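Local coordinates for ESX secretion system protein EccC (Thermomonospora curvata, PDB 4NH0) that hydrolyses ATP weakly as the multi-domain FtsK-type ATPase of the type VII (ESX) secretion system, where it may drive export of proteins such as EsxB, at residues Q687-Y692 and D767-V772; S730-Q735 and D763-V768; E734-E739 and Y799-V804. All blocks are in the same frame, centred on the assembly; numbering follows the deposited sequence.

Contact 1 of 3, residues Q687-Y692 and D767-V772; sequences QEVQFY and DVFLVV
The Phe691 and Phe769 side chains lie side by side, pointing the same way, with ring planes 19° apart but slid (centroids 5.2 Å) so that the rings barely overlap. They belong to the parallel part of the mixed sheet of the second FtsK domain, a P-loop ATPase fold, where strands 689-694 and 767-772 are neighbours. At the edge of the Phe769 ring are Gln690 O, in its plane, and Val689 CG1, 3.8 Å from Phe769 CE1; His802 stacks on the same ring. On the other face of the sheet Val768 CG1 meets the edge of the Tyr692 ring, 3.6 Å from Tyr692 CD1. Five backbone hydrogen bonds join the strands, Val689 opposite Asp767 and Tyr692 opposite Leu770. Helix 669-683, after the P-loop, packs on both phenylalanines through Leu680. An alanine at Phe769 would keep CB against Phe691 CD2 but would probably open a gap beside Phe691 CE2 and Val689 CG1 and leave His802 without its stacking partner. Asp767 OD2 forms a salt bridge with Arg752 and a hydrogen bond with His802 NE2. Where the ladder ends, Tyr692 O accepts Val771 N at 2.9 Å and lies 3.4 Å from Leu770 CD1.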
loop_
_atom_site.group_PDB
_atom_site.type_symbol
_atom_site.label_atom_id
_atom_site.label_comp_id
_atom_site.label_asym_id
_atom_site.label_seq_id
_atom_site.Cartn_x
_atom_site.Cartn_y
_atom_site.Cartn_z
ATOM N N GLN A 687 6.009 -18.521 10.901
ATOM C CA GLN A 687 7.412 -18.918 10.908
ATOM C C GLN A 687 8.083 -18.586 9.581
ATOM O O GLN A 687 9.304 -18.662 9.457
ATOM C CB GLN A 687 7.549 -20.413 11.198
ATOM C CG GLN A 687 7.278 -20.798 12.638
ATOM C CD GLN A 687 7.562 -22.262 12.907
ATOM O OE1 GLN A 687 8.419 -22.599 13.720
ATOM N NE2 GLN A 687 6.841 -23.140 12.219
ATOM N N GLU A 688 7.277 -18.222 8.590
ATOM C CA GLU A 688 7.793 -17.893 7.268
ATOM C C GLU A 688 7.901 -16.386 7.071
ATOM O O GLU A 688 8.788 -15.909 6.368
ATOM C CB GLU A 688 6.906 -18.507 6.183
ATOM C CG GLU A 688 6.987 -20.023 6.104
ATOM C CD GLU A 688 6.012 -20.611 5.105
ATOM O OE1 GLU A 688 6.372 -21.598 4.433
ATOM O OE2 GLU A 688 4.881 -20.092 4.998
ATOM N N VAL A 689 6.991 -15.642 7.692
ATOM C CA VAL A 689 7.017 -14.184 7.620
ATOM C C VAL A 689 6.782 -13.554 8.990
ATOM O O VAL A 689 6.077 -14.112 9.828
ATOM C CB VAL A 689 5.962 -13.640 6.635
ATOM C CG1 VAL A 689 6.304 -14.035 5.208
ATOM C CG2 VAL A 689 4.576 -14.130 7.011
ATOM N N GLN A 690 7.388 -12.392 9.213
ATOM C CA GLN A 690 7.168 -11.630 10.437
ATOM C C GLN A 690 7.012 -10.150 10.112
ATOM O O GLN A 690 7.649 -9.642 9.193
ATOM C CB GLN A 690 8.316 -11.836 11.427
ATOM C CG GLN A 690 8.405 -13.237 12.008
ATOM C CD GLN A 690 9.201 -14.179 11.134
ATOM O OE1 GLN A 690 10.199 -13.790 10.532
ATOM N NE2 GLN A 690 8.763 -15.428 11.059
ATOM N N PHE A 691 6.163 -9.462 10.868
ATOM C CA PHE A 691 5.889 -8.052 10.613
ATOM C C PHE A 691 6.136 -7.193 11.847
ATOM O O PHE A 691 5.691 -7.520 12.944
ATOM C CB PHE A 691 4.450 -7.866 10.133
ATOM C CG PHE A 691 4.125 -8.630 8.884
ATOM C CD1 PHE A 691 3.650 -9.928 8.954
ATOM C CD2 PHE A 691 4.294 -8.051 7.639
ATOM C CE1 PHE A 691 3.351 -10.633 7.806
ATOM C CE2 PHE A 691 3.997 -8.752 6.489
ATOM C CZ PHE A 691 3.526 -10.045 6.572
ATOM N N TYR A 692 6.849 -6.090 11.653
ATOM C CA TYR A 692 7.120 -5.147 12.728
ATOM C C TYR A 692 6.797 -3.738 12.250
ATOM O O TYR A 692 7.446 -3.214 11.344
ATOM C CB TYR A 692 8.571 -5.264 13.190
ATOM C CG TYR A 692 8.908 -6.646 13.697
ATOM C CD1 TYR A 692 9.368 -7.631 12.835
ATOM C CD2 TYR A 692 8.743 -6.973 15.034
ATOM C CE1 TYR A 692 9.664 -8.899 13.294
ATOM C CE2 TYR A 692 9.037 -8.237 15.502
ATOM C CZ TYR A 692 9.497 -9.195 14.627
ATOM O OH TYR A 692 9.791 -10.454 15.090
ATOM N N ASP A 767 11.218 -14.366 6.679
ATOM C CA ASP A 767 11.280 -13.092 5.974
ATOM C C ASP A 767 10.667 -12.002 6.837
ATOM O O ASP A 767 9.471 -12.020 7.116
ATOM C CB ASP A 767 10.560 -13.172 4.629
ATOM C CG ASP A 767 11.377 -13.879 3.572
ATOM O OD1 ASP A 767 11.293 -15.120 3.485
ATOM O OD2 ASP A 767 12.103 -13.194 2.824
ATOM N N VAL A 768 11.493 -11.054 7.263
ATOM C CA VAL A 768 11.042 -10.002 8.164
ATOM C C VAL A 768 10.633 -8.751 7.398
ATOM O O VAL A 768 11.343 -8.303 6.500
ATOM C CB VAL A 768 12.132 -9.645 9.184
ATOM C CG1 VAL A 768 11.605 -8.650 10.197
ATOM C CG2 VAL A 768 12.613 -10.898 9.881
ATOM N N PHE A 769 9.480 -8.197 7.756
ATOM C CA PHE A 769 8.964 -7.001 7.104
ATOM C C PHE A 769 8.855 -5.842 8.086
ATOM O O PHE A 769 8.124 -5.919 9.073
ATOM C CB PHE A 769 7.600 -7.283 6.473
ATOM C CG PHE A 769 7.645 -8.272 5.347
ATOM C CD1 PHE A 769 7.583 -9.632 5.597
ATOM C CD2 PHE A 769 7.741 -7.844 4.036
ATOM C CE1 PHE A 769 7.625 -10.542 4.561
ATOM C CE2 PHE A 769 7.783 -8.751 2.997
ATOM C CZ PHE A 769 7.724 -10.102 3.260
ATOM N N LEU A 770 9.591 -4.771 7.813
ATOM C CA LEU A 770 9.522 -3.563 8.626
ATOM C C LEU A 770 8.575 -2.556 7.987
ATOM O O LEU A 770 8.860 -2.014 6.920
ATOM C CB LEU A 770 10.911 -2.951 8.803
ATOM C CG LEU A 770 10.978 -1.637 9.580
ATOM C CD1 LEU A 770 10.517 -1.839 11.010
ATOM C CD2 LEU A 770 12.385 -1.068 9.546
ATOM N N VAL A 771 7.445 -2.310 8.641
ATOM C CA VAL A 771 6.414 -1.446 8.082
ATOM C C VAL A 771 6.395 -0.068 8.732
ATOM O O VAL A 771 6.331 0.053 9.955
ATOM C CB VAL A 771 5.021 -2.080 8.229
ATOM C CG1 VAL A 771 3.980 -1.238 7.515
ATOM C CG2 VAL A 771 5.024 -3.496 7.680
ATOM N N VAL A 772 6.455 0.968 7.903
ATOM C CA VAL A 772 6.323 2.342 8.370
ATOM C C VAL A 772 5.167 3.012 7.640
ATOM O O VAL A 772 5.157 3.078 6.412
ATOM C CB VAL A 772 7.615 3.146 8.152
ATOM C CG1 VAL A 772 7.425 4.584 8.596
ATOM C CG2 VAL A 772 8.770 2.504 8.902
#

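Contact 2 of 3, residues S730-Q735 and D763-V768; sequences SALLEQ and DGFGDV
Leu732 reaches from its helix across to Phe765 and Val768, and its two methyls carry most of the contact. CD2 sits over one face of the Phe765 ring, 3.6 Å above the plane and offset toward the rim, a CH-pi contact with the carbon 24° off the ring normal. This is helix-on-sheet packing in the alpha/beta P-loop fold of the second FtsK domain: helix 719-742 lies against the start of strand 767-772 and the loop leading into it. Leu732 CD2 also touches Val768 CG2 at 3.6 Å, while Leu732 CD1 rests 3.6 Å from Phe765 CD2 and 3.9 Å from Asp763 CB. CG of Leu732 is anti to the backbone N (chi1 174°), and from it the two methyls branch, CD1 to Phe765 and Asp763, CD2 over the ring and to Val768. Gln735 slides past Asp763 in the opposite direction, its NE2 4.0 Å from Asp763 CB.

Further out, the Asp763 carboxylate pairs with Arg736, although the modelled separation is too short to be trusted. Tyr751 OH bridges the loop, hydrogen-bonded to both Asp763 N and Phe765 O.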
loop_
_atom_site.group_PDB
_atom_site.type_symbol
_atom_site.label_atom_id
_atom_site.label_comp_id
_atom_site.label_asym_id
_atom_site.label_seq_id
_atom_site.Cartn_x
_atom_site.Cartn_y
_atom_site.Cartn_z
ATOM N N SER A 730 17.941 -4.386 12.753
ATOM C CA SER A 730 19.319 -4.042 12.427
ATOM C C SER A 730 20.275 -5.110 12.939
ATOM O O SER A 730 21.247 -5.457 12.272
ATOM C CB SER A 730 19.690 -2.681 13.019
ATOM O OG SER A 730 18.864 -1.653 12.502
ATOM N N ALA A 731 19.987 -5.629 14.128
ATOM C CA ALA A 731 20.805 -6.672 14.733
ATOM C C ALA A 731 20.673 -7.985 13.973
ATOM O O ALA A 731 21.657 -8.696 13.772
ATOM C CB ALA A 731 20.424 -6.863 16.190
ATOM N N LEU A 732 19.452 -8.305 13.556
ATOM C CA LEU A 732 19.198 -9.523 12.798
ATOM C C LEU A 732 19.921 -9.488 11.460
ATOM O O LEU A 732 20.436 -10.504 10.995
ATOM C CB LEU A 732 17.698 -9.718 12.577
ATOM C CG LEU A 732 17.322 -10.892 11.671
ATOM C CD1 LEU A 732 17.754 -12.204 12.296
ATOM C CD2 LEU A 732 15.836 -10.897 11.392
ATOM N N LEU A 733 19.953 -8.312 10.845
ATOM C CA LEU A 733 20.635 -8.135 9.572
ATOM C C LEU A 733 22.125 -8.406 9.717
ATOM O O LEU A 733 22.712 -9.133 8.920
ATOM C CB LEU A 733 20.404 -6.725 9.029
ATOM C CG LEU A 733 21.014 -6.424 7.662
ATOM C CD1 LEU A 733 20.557 -7.447 6.642
ATOM C CD2 LEU A 733 20.655 -5.019 7.213
ATOM N N GLU A 734 22.731 -7.823 10.747
ATOM C CA GLU A 734 24.150 -8.017 11.013
ATOM C C GLU A 734 24.453 -9.473 11.347
ATOM O O GLU A 734 25.509 -9.994 10.989
ATOM C CB GLU A 734 24.610 -7.110 12.154
ATOM C CG GLU A 734 24.445 -5.628 11.871
ATOM C CD GLU A 734 24.724 -4.768 13.087
ATOM O OE1 GLU A 734 25.367 -5.267 14.034
ATOM O OE2 GLU A 734 24.296 -3.595 13.096
ATOM N N GLN A 735 23.521 -10.122 12.035
ATOM C CA GLN A 735 23.669 -11.528 12.389
ATOM C C GLN A 735 23.639 -12.403 11.144
ATOM O O GLN A 735 24.481 -13.279 10.973
ATOM C CB GLN A 735 22.571 -11.958 13.361
ATOM C CG GLN A 735 22.569 -13.444 13.674
ATOM C CD GLN A 735 21.475 -13.836 14.645
ATOM O OE1 GLN A 735 20.911 -12.990 15.339
ATOM N NE2 GLN A 735 21.167 -15.124 14.699
ATOM N N ASP A 763 17.867 -18.510 12.388
ATOM C CA ASP A 763 17.900 -17.349 13.265
ATOM C C ASP A 763 16.686 -17.323 14.182
ATOM O O ASP A 763 16.671 -16.618 15.189
ATOM C CB ASP A 763 17.949 -16.059 12.447
ATOM C CG ASP A 763 18.825 -16.180 11.219
ATOM O OD1 ASP A 763 19.850 -16.891 11.281
ATOM O OD2 ASP A 763 18.484 -15.565 10.189
ATOM N N GLY A 764 15.672 -18.099 13.825
ATOM C CA GLY A 764 14.398 -18.049 14.514
ATOM C C GLY A 764 13.446 -17.169 13.734
ATOM O O GLY A 764 12.260 -17.079 14.044
ATOM N N PHE A 765 13.983 -16.517 12.707
ATOM C CA PHE A 765 13.201 -15.633 11.853
ATOM C C PHE A 765 13.059 -16.207 10.452
ATOM O O PHE A 765 13.806 -17.101 10.058
ATOM C CB PHE A 765 13.849 -14.249 11.768
ATOM C CG PHE A 765 13.805 -13.471 13.049
ATOM C CD1 PHE A 765 12.708 -12.691 13.361
ATOM C CD2 PHE A 765 14.869 -13.505 13.931
ATOM C CE1 PHE A 765 12.668 -11.971 14.534
ATOM C CE2 PHE A 765 14.834 -12.784 15.105
ATOM C CZ PHE A 765 13.731 -12.017 15.407
ATOM N N GLY A 766 12.097 -15.683 9.703
ATOM C CA GLY A 766 11.951 -16.011 8.298
ATOM C C GLY A 766 12.207 -14.768 7.471
ATOM O O GLY A 766 13.283 -14.178 7.548
ATOM N N ASP A 767 11.218 -14.366 6.679
ATOM C CA ASP A 767 11.280 -13.092 5.974
ATOM C C ASP A 767 10.667 -12.002 6.837
ATOM O O ASP A 767 9.471 -12.020 7.116
ATOM C CB ASP A 767 10.560 -13.172 4.629
ATOM C CG ASP A 767 11.377 -13.879 3.572
ATOM O OD1 ASP A 767 11.293 -15.120 3.485
ATOM O OD2 ASP A 767 12.103 -13.194 2.824
ATOM N N VAL A 768 11.493 -11.054 7.263
ATOM C CA VAL A 768 11.042 -10.002 8.164
ATOM C C VAL A 768 10.633 -8.751 7.398
ATOM O O VAL A 768 11.343 -8.303 6.500
ATOM C CB VAL A 768 12.132 -9.645 9.184
ATOM C CG1 VAL A 768 11.605 -8.650 10.197
ATOM C CG2 VAL A 768 12.613 -10.898 9.881
#

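Contact 3 of 3, residues E734-E739 and Y799-V804; sequences EQREQE and YGIHVV
Tyr799 lays its ring against helix 719-742, with Glu737 CA 3.9 Å above one face and offset toward the rim. Glu737 CG adds a contact to Tyr799 CE2 at 3.7 Å, the two side chains crossing at about a right angle, while the Glu737 carboxylate goes on to a salt bridge with Arg795. Arg736 O approaches the same ring obliquely, 3.5 Å from Tyr799 CE1. The backbone oxygen of Tyr799 then accepts a hydrogen bond from Arg736 NH1 at 2.7 Å, lying close to the guanidinium plane. The Arg736 chain, extended from CG to NE, spans the distance from the helix to this carbonyl. Gly800 follows at positive phi (78°), which favours glycine. Ile801 begins strand 801-807 in the sheet of the second P-loop ATPase domain; its CD1 comes obliquely to within 4.1 Å of Arg736 NH1, and the side chain also packs on Val729 and Leu733 of the helix.

Gly766 O accepts a hydrogen bond from Arg736 NH2, and the Asp763 carboxylate lies near NE in doubtful geometry. Held by carbonyl oxygens at NH1 and NH2, the buried guanidinium is probably restrained in its rotation, and these oxygens would probably help to stabilise its positive charge.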
loop_
_atom_site.group_PDB
_atom_site.type_symbol
_atom_site.label_atom_id
_atom_site.label_comp_id
_atom_site.label_asym_id
_atom_site.label_seq_id
_atom_site.Cartn_x
_atom_site.Cartn_y
_atom_site.Cartn_z
ATOM N N GLU A 734 22.731 -7.823 10.747
ATOM C CA GLU A 734 24.150 -8.017 11.013
ATOM C C GLU A 734 24.453 -9.473 11.347
ATOM O O GLU A 734 25.509 -9.994 10.989
ATOM C CB GLU A 734 24.610 -7.110 12.154
ATOM C CG GLU A 734 24.445 -5.628 11.871
ATOM C CD GLU A 734 24.724 -4.768 13.087
ATOM O OE1 GLU A 734 25.367 -5.267 14.034
ATOM O OE2 GLU A 734 24.296 -3.595 13.096
ATOM N N GLN A 735 23.521 -10.122 12.035
ATOM C CA GLN A 735 23.669 -11.528 12.389
ATOM C C GLN A 735 23.639 -12.403 11.144
ATOM O O GLN A 735 24.481 -13.279 10.973
ATOM C CB GLN A 735 22.571 -11.958 13.361
ATOM C CG GLN A 735 22.569 -13.444 13.674
ATOM C CD GLN A 735 21.475 -13.836 14.645
ATOM O OE1 GLN A 735 20.911 -12.990 15.339
ATOM N NE2 GLN A 735 21.167 -15.124 14.699
ATOM N N ARG A 736 22.669 -12.153 10.272
ATOM C CA ARG A 736 22.545 -12.909 9.035
ATOM C C ARG A 736 23.664 -12.577 8.055
ATOM O O ARG A 736 24.001 -13.387 7.197
ATOM C CB ARG A 736 21.189 -12.651 8.381
ATOM C CG ARG A 736 20.028 -13.287 9.113
ATOM C CD ARG A 736 18.729 -13.115 8.350
ATOM N NE ARG A 736 17.661 -13.939 8.908
ATOM C CZ ARG A 736 16.426 -13.987 8.424
ATOM N NH1 ARG A 736 16.096 -13.255 7.371
ATOM N NH2 ARG A 736 15.518 -14.765 8.993
ATOM N N GLU A 737 24.229 -11.381 8.180
ATOM C CA GLU A 737 25.341 -10.974 7.328
ATOM C C GLU A 737 26.559 -11.853 7.565
ATOM O O GLU A 737 27.302 -12.165 6.637
ATOM C CB GLU A 737 25.705 -9.509 7.573
ATOM C CG GLU A 737 24.912 -8.514 6.744
ATOM C CD GLU A 737 25.353 -7.083 6.977
ATOM O OE1 GLU A 737 26.052 -6.832 7.980
ATOM O OE2 GLU A 737 25.003 -6.212 6.156
ATOM N N GLN A 738 26.755 -12.253 8.815
ATOM C CA GLN A 738 27.906 -13.065 9.182
ATOM C C GLN A 738 27.599 -14.554 9.100
ATOM O O GLN A 738 28.379 -15.323 8.544
ATOM C CB GLN A 738 28.382 -12.706 10.590
ATOM C CG GLN A 738 28.916 -11.291 10.717
ATOM C CD GLN A 738 30.113 -11.039 9.823
ATOM O OE1 GLN A 738 30.902 -11.944 9.551
ATOM N NE2 GLN A 738 30.255 -9.803 9.358
ATOM N N GLU A 739 26.454 -14.954 9.644
ATOM C CA GLU A 739 26.104 -16.367 9.735
ATOM C C GLU A 739 25.915 -17.030 8.372
ATOM O O GLU A 739 26.330 -18.168 8.178
ATOM C CB GLU A 739 24.842 -16.544 10.581
ATOM C CG GLU A 739 25.063 -16.310 12.069
ATOM C CD GLU A 739 23.854 -16.672 12.908
ATOM O OE1 GLU A 739 23.942 -16.578 14.149
ATOM O OE2 GLU A 739 22.817 -17.051 12.325
ATOM N N TYR A 799 19.204 -10.827 2.471
ATOM C CA TYR A 799 19.197 -11.547 3.736
ATOM C C TYR A 799 17.793 -11.662 4.317
ATOM O O TYR A 799 17.625 -11.951 5.499
ATOM C CB TYR A 799 20.132 -10.865 4.736
ATOM C CG TYR A 799 21.582 -10.904 4.315
ATOM C CD1 TYR A 799 22.298 -12.092 4.343
ATOM C CD2 TYR A 799 22.235 -9.760 3.888
ATOM C CE1 TYR A 799 23.621 -12.139 3.957
ATOM C CE2 TYR A 799 23.561 -9.797 3.501
ATOM C CZ TYR A 799 24.247 -10.989 3.538
ATOM O OH TYR A 799 25.567 -11.036 3.155
ATOM N N GLY A 800 16.786 -11.435 3.482
ATOM C CA GLY A 800 15.405 -11.637 3.881
ATOM C C GLY A 800 14.809 -10.546 4.747
ATOM O O GLY A 800 13.836 -10.782 5.463
ATOM N N ILE A 801 15.385 -9.352 4.688
ATOM C CA ILE A 801 14.821 -8.210 5.395
ATOM C C ILE A 801 14.175 -7.260 4.396
ATOM O O ILE A 801 14.844 -6.710 3.525
ATOM C CB ILE A 801 15.880 -7.453 6.220
ATOM C CG1 ILE A 801 16.221 -8.221 7.498
ATOM C CG2 ILE A 801 15.371 -6.077 6.600
ATOM C CD1 ILE A 801 17.236 -9.320 7.315
ATOM N N HIS A 802 12.864 -7.081 4.521
ATOM C CA HIS A 802 12.123 -6.213 3.618
ATOM C C HIS A 802 11.650 -4.961 4.340
ATOM O O HIS A 802 11.331 -5.004 5.526
ATOM C CB HIS A 802 10.916 -6.944 3.027
ATOM C CG HIS A 802 11.231 -8.294 2.464
ATOM N ND1 HIS A 802 11.252 -8.548 1.110
ATOM C CD2 HIS A 802 11.521 -9.468 3.072
ATOM C CE1 HIS A 802 11.550 -9.818 0.908
ATOM N NE2 HIS A 802 11.719 -10.398 2.082
ATOM N N VAL A 803 11.604 -3.847 3.619
ATOM C CA VAL A 803 10.987 -2.639 4.146
ATOM C C VAL A 803 9.689 -2.362 3.398
ATOM O O VAL A 803 9.612 -2.517 2.179
ATOM C CB VAL A 803 11.925 -1.413 4.050
ATOM C CG1 VAL A 803 13.129 -1.592 4.959
ATOM C CG2 VAL A 803 12.368 -1.173 2.618
ATOM N N VAL A 804 8.657 -1.987 4.141
ATOM C CA VAL A 804 7.390 -1.593 3.545
ATOM C C VAL A 804 7.057 -0.185 4.013
ATOM O O VAL A 804 6.492 0.009 5.087
ATOM C CB VAL A 804 6.253 -2.559 3.917
ATOM C CG1 VAL A 804 4.958 -2.134 3.247
ATOM C CG2 VAL A 804 6.616 -3.979 3.517
#

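All three contacts belong to the second FtsK domain and meet on one sheet, in which strands 689-694, 767-772 and 801-807 are consecutive neighbours. Along the chain come strand 689-694, helix 719-742, the loop into strand 767-772, and strand 801-807; contacts 1 and 3 therefore interleave, whereas contacts 2 and 3 start from adjoining turns of the one helix. The centres of contacts 2 and 3 are about 5 Å apart, joined by Arg736, and each is 10 to 11 Å from that of contact 1. Contact 1 joins two strands; with contacts 2 and 3, one helix is tied to two neighbouring strands of the ATPase sheet at the end remote from bound ATP and magnesium.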